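Local coordinates for protein putative TetR-family transcriptional regulator (Syntrophomonas wolfei subsp. wolfei, PDB 3LWJ) that probably binds DNA as a transcriptional regulator of the TetR family, through a predicted N-terminal helix-turn-helix, at residues A157-A162 with L187-T192; L95-F100 with K165-K170; E87-T92 with T192-L197; N138-I143 with V151-I156. All coordinates share one frame; numbering follows the deposited sequence.

All four contacts lie in the helical part of the chain that follows the predicted helix-turn-helix, and each reaches the second subunit. Contacts 1 and 3, with centres about 8 Å apart, share T192, and H190 O of contact 1 packs 3.4 Å from F89 CE2 of contact 3. Contact 4 lies about 12 Å from contact 1, centre to centre, and joins it where I160 CD1 approaches I139 CD1 to 4.0 Å. Contact 2 shares helix 85-102 with contact 3 and helix 153-173 with contact 1, its centre about 17 Å and 12 Å from theirs. One 1,2-ethanediol, probably from the crystallisation liquor, lies among I160, F89 and N138, thus between contacts 1, 3 and 4.

Contact 1. Residues A157-A162 with L187-T192; sequences AHSILA and LSFHKT
I160 overlaps the imidazole edge of H190. Two of its branches converge on one ring atom, with CG1 and CG2 each 3.6 Å from H190 NE2. I160 CB lies close to the ring plane, so the isoleucine meets the rim of the ring and leaves its face to another group. The two side chains cross at about a right angle. That face is taken by F189, whose CD2 stands 3.6 Å above the centre of the H190 ring, while H190 CE1 lies in the plane of the F189 ring, at its edge. The imidazole is further anchored at ND1, which hydrogen-bonds to V186 O one turn back in the same helix, and this bond helps to set the ring's rotation. NE2 is thereby directed into the hydrocarbon of I160, buried and without a polar partner in the model.

Helices 153-173 and 179-195, joined here, are the last two of the chain. Both also pack on the second subunit, consistent with the four-helix dimer interface of TetR-family regulators. S159 packs on F189 of the second subunit, and F189 on S159 of that subunit, besides meeting each other within the chain. Inside the chain, S159 OG comes to the edge of the phenyl ring, 4.1 Å from F189 CZ. With chi1 at 76°, OG lies between the backbone N and the carbonyl carbon and folds back to hydrogen-bond with I156 O.

Contact 2. Residues L95-F100 with K165-K170; sequences LTMEVF and KFSLYK
S167 OG, tied to I163 O by a hydrogen bond and to E164 O by a weak one, is met from across the contact by the methyl end of M97, a selenomethionine. M97 CE stands 3.3 Å from S167 OG, a tight approach without a hydrogen bond. The M97 chain is bent to get there: chi2 of -15° is nearly eclipsed, which suggests some strain. The same CE lies in the plane of the F100 ring, at its edge, and 4.3 Å from L168 CB.

F100 presents a face to L168. L168 CD2 sits 3.9 Å from the ring centroid, 13° off the normal, so the CH-pi contact is nearly central. L168 CD1 meets the base of the same side chain, 3.9 Å from F100 CB. The opposite face of the ring is approached toward its rim by T96 O, and the phenyl group is thus sandwiched between its own helix and the leucine.

The axes of the two segments pass 11.5 Å apart and their directions differ by 39°. Helix 85-102 packs here on helix 153-173, which also touches the second subunit, within the all-helical C-terminal domain expected of a TetR-family protein.

Contact 3. Residues E87-T92 with T192-L197; sequences ERFIET and TLAVGL
F89 and A194 mark the nearest backbone approach, with their CA atoms 8.4 Å apart, where helix 85-102 meets the last turn of helix 179-195. This is a helix-to-helix contact of the C-terminal domain, in the TetR-family helical fold, close to the dimer interface. F89 carries it with one end of its ring. CG is anti to the backbone N (chi1 -172°), which extends the phenyl group from its helix to the other segment. L193 CD2 lies in the ring plane, at the edge, 3.9 Å from F89 CZ, and the two side chains cross at about a right angle. The ring also makes an edge-to-face contact with F148 and packs on L197 of the second subunit.

After V195 the helix ends: G196 has positive phi (90°), and its N donates to T192 O at 2.7 Å. The turn faces the other chain, where K149 of the second subunit donates its NZ to V195 O and G196 O.

Just before this turn, A194 adds its small methyl to the contact, CB being 4.1 Å from F89 CE2.

Contact 4. Residues N138-I143 with V151-I156; sequences NIEYGI and VPVSPI. With EDO (1,2-ethanediol), chain B.
V153 and I139 slide past each other in opposite directions, and this pairing sets the line of the contact. V153 CG1, trans to the amide nitrogen (chi1 175°), is the branch that meets I139, lying 3.9 Å from I139 CB and equally close to its CG2. The other branch, V153 CG2, reaches I143 CD1 one turn on, at 3.8 Å, the two side chains meeting at a slant. It also comes within 4.0 Å of E140 CG, beside I139, where the glutamate chain runs across it at about a right angle. One valine thus fits among three residues of helix 118-144.

E140 touches V153 through CG, while its carboxylate OE2 forms a salt bridge with R137. I139 has a second partner further along, its far methyl CD1 packing 3.8 Å from I156 CG2. At the other end I143 CD1 also lies 4.0 Å from V151 O, where hydrocarbon meets the backbone of the connection.

A 1,2-ethanediol, probably from the crystallisation liquor, sits beside the N138 side chain and donates from O1 to N138 OD1 at 2.6 Å. T192 of the second subunit packs on I156.

Helix 118-144 and helix 153-173 follow each other in the chain, and G142 is tied by a backbone hydrogen bond to F148 in the connection. The whole is a pair of consecutive helices joined by a short connection and packed through branched aliphatic side chains, within the helical C-terminal domain of a TetR-family protein.

Contact 1. Residues A157-A162 with L187-T192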
# COMPACT_ATOMS: atom_id res chain seq x y z
N ALA A 157 5.21 -12.51 3.38
CA ALA A 157 4.19 -12.53 2.31
C ALA A 157 3.55 -11.15 2.21
O ALA A 157 3.38 -10.59 1.11
CB ALA A 157 3.17 -13.62 2.60
N HIS A 158 3.26 -10.56 3.37
CA HIS A 158 2.76 -9.20 3.42
C HIS A 158 3.75 -8.19 2.84
O HIS A 158 3.36 -7.28 2.10
CB HIS A 158 2.37 -8.80 4.86
CG HIS A 158 1.05 -9.35 5.30
ND1 HIS A 158 0.92 -10.59 5.90
CD2 HIS A 158 -0.19 -8.81 5.26
CE1 HIS A 158 -0.35 -10.78 6.22
NE2 HIS A 158 -1.04 -9.72 5.83
N SER A 159 5.05 -8.36 3.11
CA SER A 159 6.02 -7.42 2.54
C SER A 159 6.13 -7.49 1.04
O SER A 159 6.29 -6.45 0.38
CB SER A 159 7.41 -7.58 3.20
OG SER A 159 8.12 -8.72 2.75
N ILE A 160 6.01 -8.71 0.49
CA ILE A 160 6.00 -8.92 -0.98
C ILE A 160 4.78 -8.24 -1.59
O ILE A 160 4.90 -7.40 -2.47
CB ILE A 160 6.00 -10.40 -1.36
CG1 ILE A 160 7.28 -11.09 -0.82
CG2 ILE A 160 5.91 -10.54 -2.87
CD1 ILE A 160 7.21 -12.66 -0.90
N LEU A 161 3.61 -8.54 -1.03
CA LEU A 161 2.39 -7.92 -1.50
C LEU A 161 2.45 -6.42 -1.38
O LEU A 161 2.11 -5.72 -2.33
CB LEU A 161 1.15 -8.45 -0.78
CG LEU A 161 -0.20 -7.98 -1.39
CD1 LEU A 161 -0.23 -8.15 -2.89
CD2 LEU A 161 -1.38 -8.70 -0.75
N ALA A 162 2.92 -5.92 -0.24
CA ALA A 162 2.95 -4.47 0.01
C ALA A 162 3.80 -3.71 -1.00
O ALA A 162 3.39 -2.66 -1.53
CB ALA A 162 3.39 -4.16 1.47
N LEU A 187 12.49 -5.94 -7.97
CA LEU A 187 13.52 -7.00 -8.02
C LEU A 187 14.69 -6.69 -7.12
O LEU A 187 15.24 -7.57 -6.48
CB LEU A 187 14.04 -7.19 -9.45
CG LEU A 187 13.00 -7.53 -10.51
CD1 LEU A 187 13.68 -7.61 -11.92
CD2 LEU A 187 12.25 -8.78 -10.13
N SER A 188 15.07 -5.43 -7.07
CA SER A 188 16.18 -5.04 -6.21
C SER A 188 15.84 -5.30 -4.77
O SER A 188 16.64 -5.85 -4.05
CB SER A 188 16.52 -3.56 -6.37
OG SER A 188 17.64 -3.23 -5.54
N PHE A 189 14.63 -4.90 -4.33
CA PHE A 189 14.25 -5.17 -2.95
C PHE A 189 14.28 -6.68 -2.59
O PHE A 189 14.75 -7.09 -1.48
CB PHE A 189 12.84 -4.63 -2.66
CG PHE A 189 12.19 -5.31 -1.49
CD1 PHE A 189 12.61 -5.03 -0.21
CD2 PHE A 189 11.22 -6.29 -1.67
CE1 PHE A 189 12.06 -5.69 0.87
CE2 PHE A 189 10.63 -6.92 -0.58
CZ PHE A 189 11.05 -6.64 0.68
N HIS A 190 13.74 -7.52 -3.47
CA HIS A 190 13.71 -8.98 -3.19
C HIS A 190 15.11 -9.59 -3.15
O HIS A 190 15.38 -10.48 -2.33
CB HIS A 190 12.81 -9.72 -4.17
CG HIS A 190 11.36 -9.45 -3.93
ND1 HIS A 190 10.69 -8.42 -4.56
CD2 HIS A 190 10.46 -10.04 -3.12
CE1 HIS A 190 9.44 -8.40 -4.15
NE2 HIS A 190 9.27 -9.37 -3.28
N LYS A 191 16.02 -9.05 -3.97
CA LYS A 191 17.43 -9.44 -3.91
C LYS A 191 18.03 -9.13 -2.55
O LYS A 191 18.63 -10.00 -1.91
CB LYS A 191 18.25 -8.79 -5.02
CG LYS A 191 19.80 -9.02 -4.87
CD LYS A 191 20.67 -7.90 -5.54
CE LYS A 191 20.48 -6.49 -4.90
NZ LYS A 191 20.90 -6.35 -3.47
N THR A 192 17.87 -7.90 -2.11
CA THR A 192 18.37 -7.50 -0.80
C THR A 192 17.72 -8.29 0.34
O THR A 192 18.39 -8.65 1.32
CB THR A 192 18.16 -6.03 -0.54
OG1 THR A 192 18.86 -5.27 -1.55
CG2 THR A 192 18.70 -5.62 0.80

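Contact 2. Residues L95-F100 with K165-K170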
# COMPACT_ATOMS: atom_id res chain seq x y z
N LEU A 95 7.57 -11.79 -13.11
CA LEU A 95 6.33 -12.34 -13.67
C LEU A 95 5.10 -11.67 -13.14
O LEU A 95 4.21 -11.34 -13.92
CB LEU A 95 6.14 -13.84 -13.38
CG LEU A 95 6.81 -14.80 -14.32
CD1 LEU A 95 6.49 -16.23 -13.88
CD2 LEU A 95 6.41 -14.52 -15.77
N THR A 96 5.01 -11.50 -11.81
CA THR A 96 3.82 -10.92 -11.23
C THR A 96 3.66 -9.51 -11.75
O THR A 96 2.57 -9.11 -12.13
CB THR A 96 3.86 -10.87 -9.68
OG1 THR A 96 4.01 -12.20 -9.17
CG2 THR A 96 2.61 -10.22 -9.15
N MSE A 97 4.76 -8.76 -11.76
CA MSE A 97 4.72 -7.35 -12.17
C MSE A 97 4.26 -7.29 -13.66
O MSE A 97 3.53 -6.37 -14.07
CB MSE A 97 6.07 -6.60 -11.97
CG MSE A 97 6.51 -6.07 -10.47
SE MSE A 97 5.00 -6.04 -9.24
CE MSE A 97 4.53 -4.16 -9.33
N GLU A 98 4.67 -8.27 -14.46
CA GLU A 98 4.21 -8.31 -15.87
C GLU A 98 2.71 -8.63 -16.00
O GLU A 98 2.05 -8.11 -16.89
CB GLU A 98 5.01 -9.30 -16.74
CG GLU A 98 6.54 -9.05 -16.86
CD GLU A 98 6.96 -7.91 -17.82
OE1 GLU A 98 6.08 -7.26 -18.45
OE2 GLU A 98 8.21 -7.68 -17.92
N VAL A 99 2.16 -9.47 -15.12
CA VAL A 99 0.71 -9.72 -15.16
C VAL A 99 -0.02 -8.40 -14.84
O VAL A 99 -0.97 -8.04 -15.52
CB VAL A 99 0.28 -10.87 -14.20
CG1 VAL A 99 -1.21 -11.03 -14.19
CG2 VAL A 99 0.94 -12.19 -14.58
N PHE A 100 0.47 -7.67 -13.83
CA PHE A 100 -0.11 -6.37 -13.53
C PHE A 100 -0.15 -5.51 -14.81
O PHE A 100 -1.20 -4.97 -15.14
CB PHE A 100 0.68 -5.62 -12.44
CG PHE A 100 0.57 -6.19 -11.06
CD1 PHE A 100 -0.48 -6.94 -10.66
CD2 PHE A 100 1.54 -5.90 -10.13
CE1 PHE A 100 -0.58 -7.43 -9.36
CE2 PHE A 100 1.46 -6.38 -8.84
CZ PHE A 100 0.38 -7.16 -8.47
N LYS A 165 2.11 -3.75 -4.33
CA LYS A 165 0.98 -2.84 -4.38
C LYS A 165 1.47 -1.39 -4.50
O LYS A 165 0.91 -0.57 -5.23
CB LYS A 165 0.20 -2.88 -3.06
CG LYS A 165 -0.96 -3.75 -2.88
CD LYS A 165 -1.47 -3.61 -1.40
CE LYS A 165 -2.50 -2.48 -1.23
NZ LYS A 165 -3.89 -2.86 -1.75
N PHE A 166 2.41 -1.03 -3.65
CA PHE A 166 2.89 0.36 -3.57
C PHE A 166 3.62 0.80 -4.85
O PHE A 166 3.39 1.88 -5.34
CB PHE A 166 3.84 0.56 -2.41
CG PHE A 166 4.20 2.03 -2.16
CD1 PHE A 166 3.24 3.01 -2.19
CD2 PHE A 166 5.49 2.39 -1.84
CE1 PHE A 166 3.53 4.34 -1.93
CE2 PHE A 166 5.81 3.73 -1.58
CZ PHE A 166 4.81 4.71 -1.63
N SER A 167 4.46 -0.06 -5.39
CA SER A 167 5.18 0.28 -6.64
C SER A 167 4.20 0.30 -7.85
O SER A 167 4.36 1.11 -8.76
CB SER A 167 6.33 -0.70 -6.84
OG SER A 167 5.81 -1.94 -7.29
N LEU A 168 3.19 -0.60 -7.88
CA LEU A 168 2.14 -0.55 -8.92
C LEU A 168 1.43 0.82 -8.87
O LEU A 168 1.23 1.48 -9.86
CB LEU A 168 1.09 -1.66 -8.69
CG LEU A 168 -0.04 -1.82 -9.72
CD1 LEU A 168 0.53 -1.92 -11.18
CD2 LEU A 168 -0.95 -3.05 -9.32
N TYR A 169 1.04 1.22 -7.67
CA TYR A 169 0.34 2.48 -7.49
C TYR A 169 1.17 3.67 -7.99
O TYR A 169 0.65 4.54 -8.68
CB TYR A 169 -0.07 2.65 -6.02
CG TYR A 169 -0.27 4.06 -5.51
CD1 TYR A 169 -1.49 4.70 -5.60
CD2 TYR A 169 0.77 4.74 -4.87
CE1 TYR A 169 -1.67 6.00 -5.08
CE2 TYR A 169 0.59 6.02 -4.34
CZ TYR A 169 -0.62 6.65 -4.46
OH TYR A 169 -0.78 7.93 -3.91
N LYS A 170 2.46 3.68 -7.69
CA LYS A 170 3.32 4.77 -8.16
C LYS A 170 3.51 4.79 -9.67
O LYS A 170 3.75 5.86 -10.26
CB LYS A 170 4.69 4.75 -7.46
CG LYS A 170 4.61 5.04 -5.96
CD LYS A 170 6.02 5.30 -5.27
CE LYS A 170 6.80 6.50 -5.82
NZ LYS A 170 7.67 7.19 -4.79

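Contact 3. Residues E87-T92 with T192-L197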
# COMPACT_ATOMS: atom_id res chain seq x y z
N GLU A 87 16.26 -18.53 -7.81
CA GLU A 87 15.89 -18.04 -9.14
C GLU A 87 14.40 -17.79 -9.19
O GLU A 87 13.96 -16.75 -9.70
CB GLU A 87 16.28 -19.04 -10.23
CG GLU A 87 16.21 -18.45 -11.61
CD GLU A 87 17.40 -17.56 -11.96
OE1 GLU A 87 18.51 -17.76 -11.45
OE2 GLU A 87 17.22 -16.66 -12.79
N ARG A 88 13.63 -18.73 -8.65
CA ARG A 88 12.18 -18.56 -8.55
C ARG A 88 11.76 -17.31 -7.75
O ARG A 88 10.84 -16.57 -8.13
CB ARG A 88 11.55 -19.78 -7.88
CG ARG A 88 11.59 -21.10 -8.65
CD ARG A 88 10.88 -22.16 -7.84
NE ARG A 88 10.74 -23.43 -8.56
CZ ARG A 88 9.94 -24.42 -8.17
NH1 ARG A 88 9.20 -24.31 -7.08
NH2 ARG A 88 9.90 -25.53 -8.88
N PHE A 89 12.45 -17.08 -6.63
CA PHE A 89 12.13 -16.00 -5.71
C PHE A 89 12.17 -14.66 -6.42
O PHE A 89 11.24 -13.86 -6.30
CB PHE A 89 13.13 -16.00 -4.54
CG PHE A 89 12.79 -15.06 -3.43
CD1 PHE A 89 11.66 -15.27 -2.66
CD2 PHE A 89 13.59 -13.96 -3.16
CE1 PHE A 89 11.32 -14.40 -1.66
CE2 PHE A 89 13.27 -13.09 -2.13
CZ PHE A 89 12.13 -13.32 -1.38
N ILE A 90 13.22 -14.44 -7.18
CA ILE A 90 13.35 -13.21 -7.94
C ILE A 90 12.42 -13.17 -9.12
O ILE A 90 11.65 -12.21 -9.27
CB ILE A 90 14.76 -13.00 -8.47
CG1 ILE A 90 15.76 -13.03 -7.32
CG2 ILE A 90 14.82 -11.70 -9.18
CD1 ILE A 90 15.39 -12.13 -6.13
N GLU A 91 12.52 -14.17 -10.00
CA GLU A 91 11.83 -14.08 -11.28
C GLU A 91 10.33 -14.09 -11.13
O GLU A 91 9.64 -13.52 -11.98
CB GLU A 91 12.19 -15.21 -12.24
CG GLU A 91 13.33 -14.95 -13.13
CD GLU A 91 13.30 -13.61 -13.83
OE1 GLU A 91 12.35 -13.31 -14.60
OE2 GLU A 91 14.28 -12.88 -13.62
N THR A 92 9.81 -14.76 -10.09
CA THR A 92 8.36 -14.74 -9.91
C THR A 92 7.84 -13.30 -9.66
O THR A 92 6.72 -12.98 -10.00
CB THR A 92 7.84 -15.68 -8.82
OG1 THR A 92 8.59 -15.52 -7.59
CG2 THR A 92 7.92 -17.15 -9.30
N THR A 192 17.87 -7.90 -2.11
CA THR A 192 18.37 -7.50 -0.80
C THR A 192 17.72 -8.29 0.34
O THR A 192 18.39 -8.65 1.32
CB THR A 192 18.16 -6.03 -0.54
OG1 THR A 192 18.86 -5.27 -1.55
CG2 THR A 192 18.70 -5.62 0.80
N LEU A 193 16.42 -8.52 0.24
CA LEU A 193 15.71 -9.32 1.25
C LEU A 193 16.30 -10.73 1.39
O LEU A 193 16.45 -11.27 2.51
CB LEU A 193 14.19 -9.40 0.92
CG LEU A 193 13.28 -10.38 1.67
CD1 LEU A 193 13.39 -10.08 3.14
CD2 LEU A 193 11.77 -10.35 1.15
N ALA A 194 16.60 -11.31 0.23
CA ALA A 194 17.23 -12.63 0.11
C ALA A 194 18.63 -12.70 0.74
O ALA A 194 18.91 -13.58 1.56
CB ALA A 194 17.31 -13.01 -1.37
N VAL A 195 19.50 -11.77 0.33
CA VAL A 195 20.89 -11.78 0.83
C VAL A 195 21.03 -11.17 2.23
O VAL A 195 22.00 -11.44 2.91
CB VAL A 195 21.89 -11.10 -0.17
CG1 VAL A 195 21.85 -11.82 -1.46
CG2 VAL A 195 21.58 -9.61 -0.38
N GLY A 196 20.07 -10.34 2.64
CA GLY A 196 20.09 -9.68 3.91
C GLY A 196 20.78 -8.34 3.91
O GLY A 196 21.83 -8.16 3.27
N LEU A 197 20.20 -7.40 4.65
CA LEU A 197 20.66 -6.04 4.64
C LEU A 197 21.96 -5.91 5.42
O LEU A 197 22.82 -5.08 5.09
CB LEU A 197 19.60 -5.10 5.23
CG LEU A 197 19.88 -3.61 5.16
CD1 LEU A 197 20.07 -3.20 3.70
CD2 LEU A 197 18.79 -2.77 5.84

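Contact 4. Residues N138-I143 with V151-I156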
# COMPACT_ATOMS: atom_id res chain seq x y z
N ASN A 138 4.73 -20.87 -0.88
CA ASN A 138 6.03 -20.88 -1.56
C ASN A 138 7.18 -20.55 -0.64
O ASN A 138 8.24 -21.16 -0.78
CB ASN A 138 6.04 -19.94 -2.75
CG ASN A 138 4.91 -20.23 -3.75
OD1 ASN A 138 4.34 -19.31 -4.34
ND2 ASN A 138 4.57 -21.50 -3.92
N ILE A 139 6.98 -19.62 0.31
CA ILE A 139 8.02 -19.36 1.31
C ILE A 139 8.23 -20.58 2.22
O ILE A 139 9.36 -20.94 2.54
CB ILE A 139 7.69 -18.13 2.15
CG1 ILE A 139 7.80 -16.87 1.27
CG2 ILE A 139 8.66 -18.04 3.33
CD1 ILE A 139 6.89 -15.74 1.68
N GLU A 140 7.13 -21.22 2.61
CA GLU A 140 7.18 -22.39 3.46
C GLU A 140 8.01 -23.51 2.83
O GLU A 140 8.92 -24.08 3.47
CB GLU A 140 5.77 -22.87 3.77
CG GLU A 140 5.03 -21.97 4.72
CD GLU A 140 3.60 -22.43 4.89
OE1 GLU A 140 3.43 -23.65 4.94
OE2 GLU A 140 2.65 -21.61 4.93
N TYR A 141 7.74 -23.77 1.55
CA TYR A 141 8.49 -24.74 0.78
C TYR A 141 9.99 -24.44 0.85
O TYR A 141 10.80 -25.33 1.12
CB TYR A 141 7.97 -24.79 -0.66
CG TYR A 141 8.57 -25.89 -1.50
CD1 TYR A 141 8.15 -27.21 -1.36
CD2 TYR A 141 9.55 -25.61 -2.45
CE1 TYR A 141 8.70 -28.24 -2.15
CE2 TYR A 141 10.10 -26.61 -3.25
CZ TYR A 141 9.68 -27.92 -3.08
OH TYR A 141 10.25 -28.88 -3.86
N GLY A 142 10.36 -23.18 0.65
CA GLY A 142 11.78 -22.80 0.69
C GLY A 142 12.44 -22.99 2.05
O GLY A 142 13.67 -23.23 2.12
N ILE A 143 11.65 -22.86 3.12
CA ILE A 143 12.12 -23.05 4.50
C ILE A 143 12.39 -24.51 4.70
O ILE A 143 13.45 -24.89 5.19
CB ILE A 143 11.09 -22.58 5.57
CG1 ILE A 143 10.94 -21.07 5.51
CG2 ILE A 143 11.52 -22.98 6.98
CD1 ILE A 143 9.80 -20.54 6.34
N VAL A 151 11.76 -18.34 9.49
CA VAL A 151 11.24 -17.13 10.13
C VAL A 151 9.73 -17.10 9.96
O VAL A 151 9.18 -17.81 9.13
CB VAL A 151 11.88 -15.87 9.49
CG1 VAL A 151 13.39 -15.86 9.80
CG2 VAL A 151 11.59 -15.81 7.97
N PRO A 152 9.04 -16.25 10.74
CA PRO A 152 7.61 -16.14 10.51
C PRO A 152 7.29 -15.75 9.06
O PRO A 152 7.87 -14.81 8.55
CB PRO A 152 7.20 -15.05 11.51
CG PRO A 152 8.15 -15.27 12.66
CD PRO A 152 9.46 -15.41 11.89
N VAL A 153 6.36 -16.45 8.45
CA VAL A 153 6.12 -16.36 7.00
C VAL A 153 5.19 -15.22 6.65
O VAL A 153 5.41 -14.53 5.67
CB VAL A 153 5.49 -17.68 6.48
CG1 VAL A 153 5.13 -17.57 5.00
CG2 VAL A 153 6.44 -18.81 6.71
N SER A 154 4.14 -15.01 7.43
CA SER A 154 3.14 -14.01 7.09
C SER A 154 3.71 -12.59 6.90
O SER A 154 3.35 -11.93 5.93
CB SER A 154 2.00 -13.98 8.11
OG SER A 154 1.12 -12.94 7.79
N PRO A 155 4.62 -12.14 7.77
CA PRO A 155 5.27 -10.83 7.50
C PRO A 155 6.01 -10.76 6.17
O PRO A 155 6.02 -9.71 5.49
CB PRO A 155 6.28 -10.68 8.65
CG PRO A 155 5.77 -11.65 9.78
CD PRO A 155 5.13 -12.77 9.00
N ILE A 156 6.64 -11.85 5.76
CA ILE A 156 7.30 -11.86 4.45
C ILE A 156 6.31 -11.79 3.29
O ILE A 156 6.53 -11.03 2.34
CB ILE A 156 8.26 -13.05 4.25
CG1 ILE A 156 9.27 -13.18 5.43
CG2 ILE A 156 9.01 -12.90 2.94
CD1 ILE A 156 9.91 -11.92 5.86
C1 EDO B . 5.72 -16.56 -3.41
O1 EDO B . 5.57 -17.01 -4.78
C2 EDO B . 6.81 -15.54 -3.05
O2 EDO B . 8.16 -15.99 -3.25